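Local coordinates for protein SusD homolog (Bacteroides thetaiotaomicron, PDB 3SGH) that probably binds glycans at the bacterial cell surface, as a SusD-like outer-membrane lipoprotein that helps pass them on for uptake, at residues A[22-27]-A[86-91]; A[156-161]-A[179-184]; A[219-224]-A[324-329]; A[142-147]-A[489-494]. All coordinates share one frame; numbering follows the deposited sequence. Where two conformers were deposited one is given.

Interaction 1: A[22-27]-A[86-91]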
loop_
_atom_site.group_PDB
_atom_site.type_symbol
_atom_site.label_atom_id
_atom_site.label_comp_id
_atom_site.label_asym_id
_atom_site.label_seq_id
_atom_site.Cartn_x
_atom_site.Cartn_y
_atom_site.Cartn_z
ATOM N N SER A 22 -21.524 -1.170 -1.261
ATOM C CA SER A 22 -20.867 -1.229 -2.582
ATOM C C SER A 22 -20.007 -0.015 -2.867
ATOM O O SER A 22 -18.911 -0.152 -3.425
ATOM C CB SER A 22 -21.892 -1.405 -3.729
ATOM O OG SER A 22 -22.558 -2.651 -3.545
ATOM N N THR A 23 -20.463 1.186 -2.544
ATOM C CA THR A 23 -19.645 2.378 -2.734
ATOM C C THR A 23 -18.430 2.354 -1.827
ATOM O O THR A 23 -17.330 2.680 -2.245
ATOM C CB THR A 23 -20.391 3.651 -2.374
ATOM O OG1 THR A 23 -21.777 3.496 -2.704
ATOM C CG2 THR A 23 -19.766 4.837 -3.090
HETATM N N MSE A 24 -18.662 1.973 -0.569
HETATM C CA MSE A 24 -17.591 1.973 0.441
HETATM C C MSE A 24 -16.461 1.065 -0.014
HETATM O O MSE A 24 -15.272 1.357 0.196
HETATM C CB MSE A 24 -18.091 1.514 1.824
HETATM C CG MSE A 24 -19.206 2.357 2.395
HETATM SE SE MSE A 24 -19.771 1.707 4.101
HETATM C CE MSE A 24 -18.200 2.228 5.042
ATOM N N PHE A 25 -16.837 -0.032 -0.675
ATOM C CA PHE A 25 -15.869 -1.030 -1.082
ATOM C C PHE A 25 -14.824 -0.514 -2.075
ATOM O O PHE A 25 -13.782 -1.181 -2.301
ATOM C CB PHE A 25 -16.547 -2.218 -1.756
ATOM C CG PHE A 25 -17.278 -3.193 -0.845
ATOM C CD1 PHE A 25 -17.081 -3.281 0.526
ATOM C CD2 PHE A 25 -18.138 -4.094 -1.436
ATOM C CE1 PHE A 25 -17.751 -4.250 1.277
ATOM C CE2 PHE A 25 -18.817 -5.052 -0.684
ATOM C CZ PHE A 25 -18.646 -5.116 0.641
ATOM N N ASN A 26 -15.086 0.631 -2.713
ATOM C CA ASN A 26 -14.061 1.201 -3.604
ATOM C C ASN A 26 -12.739 1.549 -2.892
ATOM O O ASN A 26 -11.715 1.658 -3.547
ATOM C CB ASN A 26 -14.608 2.424 -4.297
ATOM C CG ASN A 26 -15.582 2.042 -5.405
ATOM O OD1 ASN A 26 -15.145 1.587 -6.467
ATOM N ND2 ASN A 26 -16.880 2.118 -5.124
ATOM N N VAL A 27 -12.728 1.680 -1.562
ATOM C CA VAL A 27 -11.451 1.900 -0.885
ATOM C C VAL A 27 -10.467 0.739 -0.966
ATOM O O VAL A 27 -9.282 0.950 -0.768
ATOM C CB VAL A 27 -11.575 2.320 0.580
ATOM C CG1 VAL A 27 -12.428 3.628 0.702
ATOM C CG2 VAL A 27 -12.107 1.170 1.470
ATOM N N PRO A 86 -21.153 9.524 3.530
ATOM C CA PRO A 86 -21.899 9.156 4.751
ATOM C C PRO A 86 -22.319 7.693 4.855
ATOM O O PRO A 86 -22.996 7.328 5.795
ATOM C CB PRO A 86 -23.143 10.086 4.685
ATOM C CG PRO A 86 -23.405 10.233 3.230
ATOM C CD PRO A 86 -22.011 10.313 2.599
ATOM N N SER A 87 -21.933 6.848 3.915
ATOM C CA SER A 87 -22.456 5.483 3.920
ATOM C C SER A 87 -22.202 4.760 5.232
ATOM O O SER A 87 -23.063 4.020 5.657
ATOM C CB SER A 87 -21.913 4.671 2.753
ATOM O OG SER A 87 -22.339 5.268 1.543
ATOM N N PHE A 88 -21.036 4.966 5.859
ATOM C CA PHE A 88 -20.750 4.296 7.115
ATOM C C PHE A 88 -21.858 4.559 8.158
ATOM O O PHE A 88 -22.358 3.627 8.839
ATOM C CB PHE A 88 -19.403 4.699 7.756
ATOM C CG PHE A 88 -19.230 4.074 9.067
ATOM C CD1 PHE A 88 -18.989 2.732 9.139
ATOM C CD2 PHE A 88 -19.437 4.780 10.238
ATOM C CE1 PHE A 88 -18.908 2.096 10.357
ATOM C CE2 PHE A 88 -19.368 4.169 11.451
ATOM C CZ PHE A 88 -19.110 2.811 11.518
ATOM N N PHE A 89 -22.242 5.826 8.298
ATOM C CA PHE A 89 -23.241 6.185 9.313
ATOM C C PHE A 89 -24.634 5.753 8.932
ATOM O O PHE A 89 -25.417 5.347 9.783
ATOM C CB PHE A 89 -23.228 7.674 9.623
ATOM C CG PHE A 89 -21.970 8.107 10.306
ATOM C CD1 PHE A 89 -21.617 7.563 11.524
ATOM C CD2 PHE A 89 -21.127 9.036 9.731
ATOM C CE1 PHE A 89 -20.445 7.945 12.173
ATOM C CE2 PHE A 89 -19.963 9.430 10.391
ATOM C CZ PHE A 89 -19.622 8.882 11.585
ATOM N N LEU A 90 -24.934 5.800 7.649
ATOM C CA LEU A 90 -26.195 5.272 7.162
ATOM C C LEU A 90 -26.322 3.772 7.449
ATOM O O LEU A 90 -27.399 3.310 7.867
ATOM C CB LEU A 90 -26.330 5.548 5.659
ATOM C CG LEU A 90 -26.526 7.015 5.263
ATOM C CD1 LEU A 90 -26.437 7.136 3.728
ATOM C CD2 LEU A 90 -27.853 7.594 5.734
ATOM N N VAL A 91 -25.233 3.020 7.272
ATOM C CA VAL A 91 -25.247 1.588 7.583
ATOM C C VAL A 91 -25.368 1.382 9.082
ATOM O O VAL A 91 -26.137 0.546 9.554
ATOM C CB VAL A 91 -24.016 0.828 7.050
ATOM C CG1 VAL A 91 -23.989 -0.606 7.574
ATOM C CG2 VAL A 91 -23.999 0.862 5.483
#
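Met24, deposited as selenomethionine, carries this contact against Ser87 and Phe88 in the first turn of helix 87-95. Its CG lies anti to the carbonyl carbon (chi1 -59°) and chi2 is extended, which sends the chain out from the 22-27 segment toward helix 87-95; the bend comes at chi3, 71°, where the methyl turns along the opposite helix. Three successive atoms therefore meet three successive points. CG sits 3.6 Å from Ser87 CB, SE is 3.9 Å from the backbone N of Phe88, and CE touches Phe88 CB at 3.9 Å. Towards the aromatic ring itself the methyl stands near the ring plane, at the edge, and the two side chains cross obliquely. Phe88 takes the other common first torsion, CG anti to the backbone N (chi1 175°), and its ring leads away from Met24 to a cation-pi contact with Arg109 of helix 100-120. Ser87 contributes its CB to Met24 and also touches Leu20, one turn earlier on helix 17-24. Within the same segment as Met24, the amide of Asn26 bonds back through ND2 to Thr23 O at 3.0 Å, where Asn26 N also donates, so two N-H groups hold that carbonyl from the same face of its plane. No hydrogen bond crosses between the segments, which implies that the two helices are held here by dispersion and shape, with a flexible, polarisable side chain fitted against a helix start.

Interaction 2: A[156-161]-A[179-184]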
loop_
_atom_site.group_PDB
_atom_site.type_symbol
_atom_site.label_atom_id
_atom_site.label_comp_id
_atom_site.label_asym_id
_atom_site.label_seq_id
_atom_site.Cartn_x
_atom_site.Cartn_y
_atom_site.Cartn_z
ATOM N N THR A 156 -15.298 -10.072 15.723
ATOM C CA THR A 156 -16.146 -10.912 16.582
ATOM C C THR A 156 -17.407 -11.305 15.843
ATOM O O THR A 156 -17.851 -12.455 15.903
ATOM C CB THR A 156 -16.528 -10.184 17.850
ATOM O OG1 THR A 156 -15.330 -9.867 18.571
ATOM C CG2 THR A 156 -17.435 -11.068 18.733
ATOM N N ILE A 157 -17.961 -10.352 15.106
ATOM C CA ILE A 157 -19.179 -10.601 14.318
ATOM C C ILE A 157 -18.947 -11.568 13.187
ATOM O O ILE A 157 -19.726 -12.494 13.005
ATOM C CB ILE A 157 -19.744 -9.296 13.715
ATOM C CG1 ILE A 157 -20.247 -8.417 14.841
ATOM C CG2 ILE A 157 -20.932 -9.611 12.775
ATOM C CD1 ILE A 157 -20.539 -7.015 14.424
ATOM N N LEU A 158 -17.882 -11.340 12.422
ATOM C CA LEU A 158 -17.566 -12.201 11.273
ATOM C C LEU A 158 -17.252 -13.651 11.720
ATOM O O LEU A 158 -17.624 -14.599 11.024
ATOM C CB LEU A 158 -16.398 -11.649 10.469
ATOM C CG LEU A 158 -16.659 -10.327 9.730
ATOM C CD1 LEU A 158 -15.351 -9.702 9.215
ATOM C CD2 LEU A 158 -17.729 -10.556 8.596
ATOM N N LYS A 159 -16.586 -13.808 12.871
ATOM C CA LYS A 159 -16.191 -15.136 13.361
ATOM C C LYS A 159 -17.405 -15.984 13.676
ATOM O O LYS A 159 -17.445 -17.164 13.331
ATOM C CB LYS A 159 -15.290 -15.035 14.601
ATOM C CG LYS A 159 -14.709 -16.362 15.059
ATOM C CD LYS A 159 -13.764 -16.236 16.286
ATOM C CE LYS A 159 -13.516 -17.618 16.976
ATOM N NZ LYS A 159 -13.208 -17.385 18.458
ATOM N N SER A 160 -18.386 -15.383 14.321
ATOM C CA SER A 160 -19.625 -16.064 14.570
ATOM C C SER A 160 -20.391 -16.370 13.281
ATOM O O SER A 160 -20.871 -17.513 13.062
ATOM C CB SER A 160 -20.487 -15.195 15.494
ATOM O OG SER A 160 -21.719 -15.834 15.687
ATOM N N ALA A 161 -20.523 -15.358 12.431
ATOM C CA ALA A 161 -21.225 -15.497 11.166
ATOM C C ALA A 161 -20.636 -16.649 10.311
ATOM O O ALA A 161 -21.381 -17.407 9.680
ATOM C CB ALA A 161 -21.187 -14.143 10.396
ATOM N N GLY A 179 -19.682 -13.395 -0.140
ATOM C CA GLY A 179 -20.346 -13.576 1.152
ATOM C C GLY A 179 -19.723 -14.533 2.121
ATOM O O GLY A 179 -20.262 -14.737 3.189
ATOM N N ASP A 180 -18.589 -15.126 1.753
ATOM C CA ASP A 180 -17.906 -16.059 2.606
ATOM C C ASP A 180 -17.213 -15.330 3.772
ATOM O O ASP A 180 -16.108 -14.765 3.612
ATOM C CB ASP A 180 -16.914 -16.878 1.795
ATOM C CG ASP A 180 -16.274 -17.998 2.607
ATOM O OD1 ASP A 180 -16.238 -17.966 3.882
ATOM O OD2 ASP A 180 -15.780 -18.943 1.964
ATOM N N CYS A 181 -17.846 -15.351 4.942
ATOM C CA CYS A 181 -17.287 -14.660 6.114
ATOM C C CYS A 181 -16.023 -15.288 6.671
ATOM O O CYS A 181 -15.292 -14.613 7.415
ATOM C CB CYS A 181 -18.327 -14.527 7.236
ATOM S SG CYS A 181 -19.668 -13.369 6.710
ATOM N N SER A 182 -15.738 -16.549 6.347
ATOM C CA SER A 182 -14.450 -17.121 6.739
ATOM C C SER A 182 -13.308 -16.459 5.976
ATOM O O SER A 182 -12.240 -16.286 6.521
ATOM C CB SER A 182 -14.417 -18.632 6.530
ATOM O OG SER A 182 -15.319 -19.240 7.429
ATOM N N LYS A 183 -13.541 -16.088 4.720
ATOM C CA LYS A 183 -12.512 -15.374 3.920
ATOM C C LYS A 183 -12.361 -13.951 4.448
ATOM O O LYS A 183 -11.237 -13.459 4.642
ATOM C CB LYS A 183 -12.864 -15.310 2.452
ATOM C CG LYS A 183 -12.865 -16.610 1.708
ATOM C CD LYS A 183 -11.472 -17.133 1.407
ATOM C CE LYS A 183 -11.484 -18.472 0.566
ATOM N NZ LYS A 183 -11.943 -18.311 -0.852
ATOM N N TRP A 184 -13.486 -13.308 4.735
ATOM C CA TRP A 184 -13.395 -11.986 5.338
ATOM C C TRP A 184 -12.705 -12.000 6.710
ATOM O O TRP A 184 -12.023 -11.040 7.091
ATOM C CB TRP A 184 -14.740 -11.304 5.450
ATOM C CG TRP A 184 -15.243 -10.737 4.173
ATOM C CD1 TRP A 184 -16.281 -11.197 3.440
ATOM C CD2 TRP A 184 -14.720 -9.602 3.470
ATOM N NE1 TRP A 184 -16.468 -10.409 2.324
ATOM C CE2 TRP A 184 -15.510 -9.430 2.312
ATOM C CE3 TRP A 184 -13.669 -8.709 3.717
ATOM C CZ2 TRP A 184 -15.284 -8.407 1.405
ATOM C CZ3 TRP A 184 -13.435 -7.701 2.795
ATOM C CH2 TRP A 184 -14.246 -7.563 1.658
#
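Two helices of the alpha-alpha superhelix, 140-162 and 181-198, meet here where the first nears its end and the second begins. The backbones come close, with CA atoms of Leu158 and Cys181 5.7 Å apart, and small or branched apolar groups fill the join. Leu158 spreads its two methyls over different partners: CD2 meets Cys181 SG at 3.9 Å, and CD1 reaches Trp184 CB at 4.1 Å, one turn further along. Cys181 has SG anti to the carbonyl carbon (chi1 -68°), a torsion that sets the sulfur against both Leu158 CD2 and Ala161 CB, the latter 4.1 Å away. Its CB also rests against the backbone O of Leu158, at 3.9 Å. Of the Trp184 side chain it is CB that meets Leu158; the indole leads away, with NE1 bonded to Asp174 and the ring edge-to-face with Tyr177 and Phe187. Asp180 sits at the N-cap of helix 181-198, and its OD1 accepts weakly from Ser182 N at 2.9 Å and from Lys183 N at 3.4 Å. Helix 100-120 flanks the join, touching Ala161 through Val100 and Trp184 through Met104 and Leu107. No hydrogen bond links the two segments. This helix-on-helix packing between successive long helices is consistent with the alpha-alpha superhelix and TPR-like architecture of SusD-like proteins.

Interaction 3: A[219-224]-A[324-329]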
loop_
_atom_site.group_PDB
_atom_site.type_symbol
_atom_site.label_atom_id
_atom_site.label_comp_id
_atom_site.label_asym_id
_atom_site.label_seq_id
_atom_site.Cartn_x
_atom_site.Cartn_y
_atom_site.Cartn_z
ATOM N N VAL A 219 -4.870 -15.748 9.929
ATOM C CA VAL A 219 -4.571 -14.858 8.797
ATOM C C VAL A 219 -4.670 -15.662 7.496
ATOM O O VAL A 219 -4.912 -16.889 7.501
ATOM C CB VAL A 219 -3.176 -14.198 8.964
ATOM C CG1 VAL A 219 -3.149 -13.241 10.188
ATOM C CG2 VAL A 219 -2.064 -15.276 9.106
HETATM N N MSE A 220 -4.471 -14.989 6.373
HETATM C CA MSE A 220 -4.482 -15.680 5.068
HETATM C C MSE A 220 -3.351 -16.709 5.025
HETATM O O MSE A 220 -2.245 -16.471 5.544
HETATM C CB MSE A 220 -4.308 -14.700 3.917
HETATM C CG MSE A 220 -5.414 -13.714 3.757
HETATM SE SE MSE A 220 -5.015 -12.555 2.273
HETATM C CE MSE A 220 -6.637 -11.513 2.460
ATOM N N GLU A 221 -3.635 -17.868 4.429
ATOM C CA GLU A 221 -2.670 -18.976 4.375
ATOM C C GLU A 221 -2.412 -19.540 2.980
ATOM O O GLU A 221 -1.344 -20.100 2.762
ATOM C CB GLU A 221 -3.117 -20.124 5.260
ATOM C CG GLU A 221 -3.156 -19.755 6.722
ATOM C CD GLU A 221 -1.779 -19.664 7.364
ATOM O OE1 GLU A 221 -0.741 -19.698 6.650
ATOM O OE2 GLU A 221 -1.729 -19.580 8.624
ATOM N N SER A 222 -3.329 -19.314 2.052
ATOM C CA SER A 222 -3.194 -19.845 0.693
ATOM C C SER A 222 -3.682 -18.848 -0.339
ATOM O O SER A 222 -4.426 -17.895 -0.009
ATOM C CB SER A 222 -4.000 -21.132 0.549
ATOM O OG SER A 222 -5.383 -20.879 0.692
ATOM N N VAL A 223 -3.275 -19.050 -1.586
ATOM C CA VAL A 223 -3.629 -18.103 -2.671
ATOM C C VAL A 223 -5.135 -17.907 -2.851
ATOM O O VAL A 223 -5.562 -16.822 -3.249
ATOM C CB VAL A 223 -2.938 -18.442 -4.025
ATOM C CG1 VAL A 223 -1.433 -18.300 -3.889
ATOM C CG2 VAL A 223 -3.324 -19.827 -4.530
ATOM N N GLY A 224 -5.936 -18.919 -2.520
ATOM C CA GLY A 224 -7.403 -18.807 -2.587
ATOM C C GLY A 224 -7.982 -17.828 -1.578
ATOM O O GLY A 224 -9.148 -17.472 -1.641
ATOM N N PHE A 324 4.768 -12.803 5.071
ATOM C CA PHE A 324 5.878 -11.864 5.296
ATOM C C PHE A 324 5.696 -11.030 6.556
ATOM O O PHE A 324 6.681 -10.678 7.183
ATOM C CB PHE A 324 6.145 -10.948 4.089
ATOM C CG PHE A 324 6.742 -11.655 2.908
ATOM C CD1 PHE A 324 8.055 -12.148 2.940
ATOM C CD2 PHE A 324 6.004 -11.812 1.758
ATOM C CE1 PHE A 324 8.570 -12.802 1.848
ATOM C CE2 PHE A 324 6.517 -12.448 0.633
ATOM C CZ PHE A 324 7.800 -12.952 0.673
ATOM N N LEU A 325 4.449 -10.719 6.922
ATOM C CA LEU A 325 4.175 -10.014 8.182
ATOM C C LEU A 325 4.613 -10.885 9.373
ATOM O O LEU A 325 5.278 -10.406 10.317
ATOM C CB LEU A 325 2.683 -9.678 8.264
ATOM C CG LEU A 325 2.242 -8.518 7.328
ATOM C CD1 LEU A 325 0.754 -8.493 7.239
ATOM C CD2 LEU A 325 2.811 -7.169 7.768
ATOM N N ARG A 326 4.265 -12.177 9.311
ATOM C CA ARG A 326 4.656 -13.142 10.345
ATOM C C ARG A 326 6.166 -13.355 10.366
ATOM O O ARG A 326 6.748 -13.532 11.430
ATOM C CB ARG A 326 3.885 -14.481 10.172
ATOM C CG ARG A 326 2.421 -14.344 10.587
ATOM C CD ARG A 326 1.640 -15.623 10.406
ATOM N NE ARG A 326 1.450 -15.928 9.001
ATOM C CZ ARG A 326 0.883 -17.037 8.536
ATOM N NH1 ARG A 326 0.426 -17.963 9.376
ATOM N NH2 ARG A 326 0.747 -17.218 7.238
ATOM N N ALA A 327 6.825 -13.310 9.215
ATOM C CA ALA A 327 8.276 -13.452 9.187
ATOM C C ALA A 327 8.903 -12.314 9.976
ATOM O O ALA A 327 9.772 -12.542 10.788
ATOM C CB ALA A 327 8.805 -13.484 7.737
ATOM N N GLU A 328 8.448 -11.072 9.722
ATOM C CA GLU A 328 8.960 -9.919 10.432
ATOM C C GLU A 328 8.653 -10.036 11.933
ATOM O O GLU A 328 9.509 -9.758 12.740
ATOM C CB GLU A 328 8.456 -8.576 9.853
ATOM C CG GLU A 328 9.102 -7.417 10.614
ATOM C CD GLU A 328 8.842 -6.032 10.052
ATOM O OE1 GLU A 328 8.008 -5.873 9.138
ATOM O OE2 GLU A 328 9.509 -5.090 10.590
ATOM N N GLY A 329 7.426 -10.416 12.282
ATOM C CA GLY A 329 7.058 -10.627 13.664
ATOM C C GLY A 329 8.005 -11.627 14.315
ATOM O O GLY A 329 8.473 -11.405 15.437
#
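Arg326 NH1 donates to Glu221 OE2 at 2.8 Å, the shorter half of a salt bridge between helix 319-331 and the loop that follows helix 204-217. Its companion, NH2 to Glu221 OE1, is 3.0 Å long. That second bond is much the straighter, at 166° against 142°. The grip is end-on, one nitrogen to each oxygen, yet the groups are not coplanar: carboxylate and guanidinium planes stand 62° apart. OE1 lies almost in the guanidinium plane but is met from above the carboxylate plane, whereas OE2 is approached on its syn side, with some tilt. Both side chains bend to meet, Glu221 at chi2 and Arg326 at chi3, and they cross at about a right angle. Over one face of the guanidinium lies a methyl of Val219, whose CG2 is 3.5 Å from CZ of Arg326 and centred on the group. The remaining nitrogen, NE, bonds to Ala322 O one turn back on its own helix, so the rotation of the guanidinium is fixed from both ends. Lys346 joins the same neighbourhood, touching Arg326 and donating to the backbone O of Glu221, while Asp225 accepts from Glu221 N and Ser222 N. The buried arginine thus has its charge answered by one carboxylate and its flat face sheltered by a methyl, which would probably strengthen the ion pair and help keep Glu221 ionised.

Interaction 4: A[142-147]-A[489-494]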
loop_
_atom_site.group_PDB
_atom_site.type_symbol
_atom_site.label_atom_id
_atom_site.label_comp_id
_atom_site.label_asym_id
_atom_site.label_seq_id
_atom_site.Cartn_x
_atom_site.Cartn_y
_atom_site.Cartn_z
ATOM N N THR A 142 -4.539 7.822 18.989
ATOM C CA THR A 142 -5.949 7.624 19.291
ATOM C C THR A 142 -6.648 6.953 18.142
ATOM O O THR A 142 -7.423 6.018 18.347
ATOM C CB THR A 142 -6.626 8.989 19.634
ATOM O OG1 THR A 142 -6.065 9.468 20.877
ATOM C CG2 THR A 142 -8.124 8.837 19.786
ATOM N N VAL A 143 -6.376 7.412 16.922
ATOM C CA VAL A 143 -7.052 6.803 15.753
ATOM C C VAL A 143 -6.570 5.374 15.512
ATOM O O VAL A 143 -7.372 4.520 15.231
ATOM C CB VAL A 143 -7.007 7.665 14.457
ATOM C CG1 VAL A 143 -5.592 7.859 13.907
ATOM C CG2 VAL A 143 -7.923 7.066 13.427
ATOM N N TRP A 144 -5.279 5.094 15.649
ATOM C CA TRP A 144 -4.828 3.717 15.478
ATOM C C TRP A 144 -5.502 2.798 16.500
ATOM O O TRP A 144 -6.002 1.734 16.151
ATOM C CB TRP A 144 -3.303 3.647 15.534
ATOM C CG TRP A 144 -2.677 4.079 14.200
ATOM C CD1 TRP A 144 -2.185 5.309 13.895
ATOM C CD2 TRP A 144 -2.559 3.300 12.993
ATOM N NE1 TRP A 144 -1.729 5.342 12.631
ATOM C CE2 TRP A 144 -1.968 4.139 12.024
ATOM C CE3 TRP A 144 -2.879 1.992 12.655
ATOM C CZ2 TRP A 144 -1.667 3.697 10.736
ATOM C CZ3 TRP A 144 -2.624 1.558 11.352
ATOM C CH2 TRP A 144 -2.041 2.411 10.413
ATOM N N HIS A 145 -5.513 3.207 17.760
ATOM C CA HIS A 145 -6.178 2.380 18.806
ATOM C C HIS A 145 -7.685 2.223 18.575
ATOM O O HIS A 145 -8.227 1.092 18.672
ATOM C CB HIS A 145 -5.892 2.922 20.193
ATOM C CG HIS A 145 -4.491 2.668 20.665
ATOM N ND1 HIS A 145 -4.187 2.421 21.983
ATOM C CD2 HIS A 145 -3.315 2.657 20.004
ATOM C CE1 HIS A 145 -2.880 2.259 22.109
ATOM N NE2 HIS A 145 -2.326 2.403 20.923
ATOM N N ALA A 146 -8.358 3.324 18.220
ATOM C CA ALA A 146 -9.771 3.286 17.870
ATOM C C ALA A 146 -10.057 2.335 16.714
ATOM O O ALA A 146 -11.036 1.605 16.782
ATOM C CB ALA A 146 -10.307 4.676 17.523
HETATM N N MSE A 147 -9.210 2.366 15.672
HETATM C CA MSE A 147 -9.383 1.495 14.510
HETATM C C MSE A 147 -9.176 0.031 14.894
HETATM O O MSE A 147 -9.945 -0.821 14.433
HETATM C CB MSE A 147 -8.507 1.908 13.306
HETATM C CG MSE A 147 -8.884 3.212 12.716
HETATM SE SE MSE A 147 -7.916 3.610 11.097
HETATM C CE MSE A 147 -6.188 3.831 11.964
ATOM N N LEU A 489 5.307 10.934 10.447
ATOM C CA LEU A 489 4.194 10.327 11.146
ATOM C C LEU A 489 4.607 9.609 12.447
ATOM O O LEU A 489 5.766 9.269 12.661
ATOM C CB LEU A 489 3.465 9.393 10.198
ATOM C CG LEU A 489 2.879 10.094 8.973
ATOM C CD1 LEU A 489 2.024 9.145 8.143
ATOM C CD2 LEU A 489 2.034 11.338 9.366
ATOM N N TRP A 490 3.604 9.311 13.270
ATOM C CA TRP A 490 3.813 8.871 14.648
ATOM C C TRP A 490 4.577 7.525 14.686
ATOM O O TRP A 490 5.439 7.287 15.554
ATOM C CB TRP A 490 2.435 8.747 15.291
ATOM C CG TRP A 490 2.350 8.082 16.592
ATOM C CD1 TRP A 490 2.781 8.572 17.810
ATOM C CD2 TRP A 490 1.670 6.853 16.876
ATOM N NE1 TRP A 490 2.435 7.680 18.811
ATOM C CE2 TRP A 490 1.775 6.622 18.253
ATOM C CE3 TRP A 490 1.009 5.920 16.093
ATOM C CZ2 TRP A 490 1.239 5.472 18.866
ATOM C CZ3 TRP A 490 0.484 4.784 16.705
ATOM C CH2 TRP A 490 0.611 4.571 18.059
ATOM N N TRP A 491 4.251 6.668 13.730
ATOM C CA TRP A 491 4.810 5.330 13.619
ATOM C C TRP A 491 6.066 5.269 12.757
ATOM O O TRP A 491 6.723 4.227 12.733
ATOM C CB TRP A 491 3.783 4.355 13.038
ATOM C CG TRP A 491 3.150 4.844 11.745
ATOM C CD1 TRP A 491 1.987 5.516 11.620
ATOM C CD2 TRP A 491 3.680 4.703 10.401
ATOM N NE1 TRP A 491 1.735 5.805 10.281
ATOM C CE2 TRP A 491 2.750 5.301 9.521
ATOM C CE3 TRP A 491 4.814 4.094 9.862
ATOM C CZ2 TRP A 491 2.956 5.364 8.145
ATOM C CZ3 TRP A 491 5.013 4.130 8.482
ATOM C CH2 TRP A 491 4.103 4.774 7.643
ATOM N N ALA A 492 6.419 6.365 12.078
ATOM C CA ALA A 492 7.565 6.343 11.144
ATOM C C ALA A 492 8.852 6.483 11.919
ATOM O O ALA A 492 8.868 7.077 12.999
ATOM C CB ALA A 492 7.465 7.491 10.130
HETATM N N MSE A 493 9.950 5.977 11.362
HETATM C CA MSE A 493 11.269 6.181 11.945
HETATM C C MSE A 493 11.648 7.660 11.796
HETATM O O MSE A 493 11.438 8.252 10.758
HETATM C CB MSE A 493 12.306 5.317 11.224
HETATM C CG MSE A 493 13.670 5.482 11.813
HETATM SE SE MSE A 493 14.875 4.100 11.151
HETATM C CE MSE A 493 14.452 4.046 9.280
ATOM N N LYS A 494 12.125 8.261 12.872
ATOM C CA LYS A 494 12.478 9.669 12.863
ATOM C C LYS A 494 13.909 9.832 12.417
ATOM O O LYS A 494 14.632 8.838 12.285
ATOM C CB LYS A 494 12.277 10.271 14.254
ATOM C CG LYS A 494 10.882 10.080 14.855
ATOM C CD LYS A 494 9.768 10.501 13.927
ATOM C CE LYS A 494 8.419 10.449 14.612
ATOM N NZ LYS A 494 7.944 9.013 14.795
HETATM O O HOH W 1 -0.423 7.672 11.220
#
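Trp144 runs from helix 140-162 into a pair of tryptophans on the type I turn of residues 489-492. Its CB and then its CG each meet Trp490 CZ3, at 4.1 Å, and the indole continues past that ring: CD1 lies 3.9 Å from Trp490 CZ3. The two planes are near parallel, 28° apart, but displaced, so the rings share little face. Further on, NE1 comes within 3.9 Å of Trp491 CD1, and next along the same edge CZ2 is 4.0 Å from Trp491 NE1; this second pair is steeply inclined, at 78°, and oblique. Trp491 is placed by a first torsion that puts CG between the backbone N and the carbonyl carbon (chi1 52°), while one face packs on Leu489 CB. A single water accepts from both indole nitrogens, 3.0 Å from Trp144 NE1 and, more weakly, from Trp491 NE1. Lys494 braces the turn, its NZ donating to the carbonyls of Leu489 and Ala492 and pairing with the terminal carboxylate of Tyr499. The chemistry implies an apolar aromatic cluster whose two indole N-H groups share one water, joining the C-terminal region to helix 140-162.

How the interactions relate
All four contacts lie in one largely helical chain with the SusD-like fold. Interactions 1, 2 and 3 follow in series along the sequence, while interactions 2 and 3 are nested inside the long loop closed by interaction 4. Interactions 1 and 2 sit on the same side of the chain's centre, their own centres about 19 Å apart. Helix 140-162 serves both interaction 2 and interaction 4, whose centres are about 27 Å apart. Interactions 2 and 3 touch, through Lys183 NZ and Gly224 O, 3.0 Å apart. Helix-helix packing, a loop-to-helix salt bridge and the return of the C-terminal region thus draw distant parts of the sequence into one helical body.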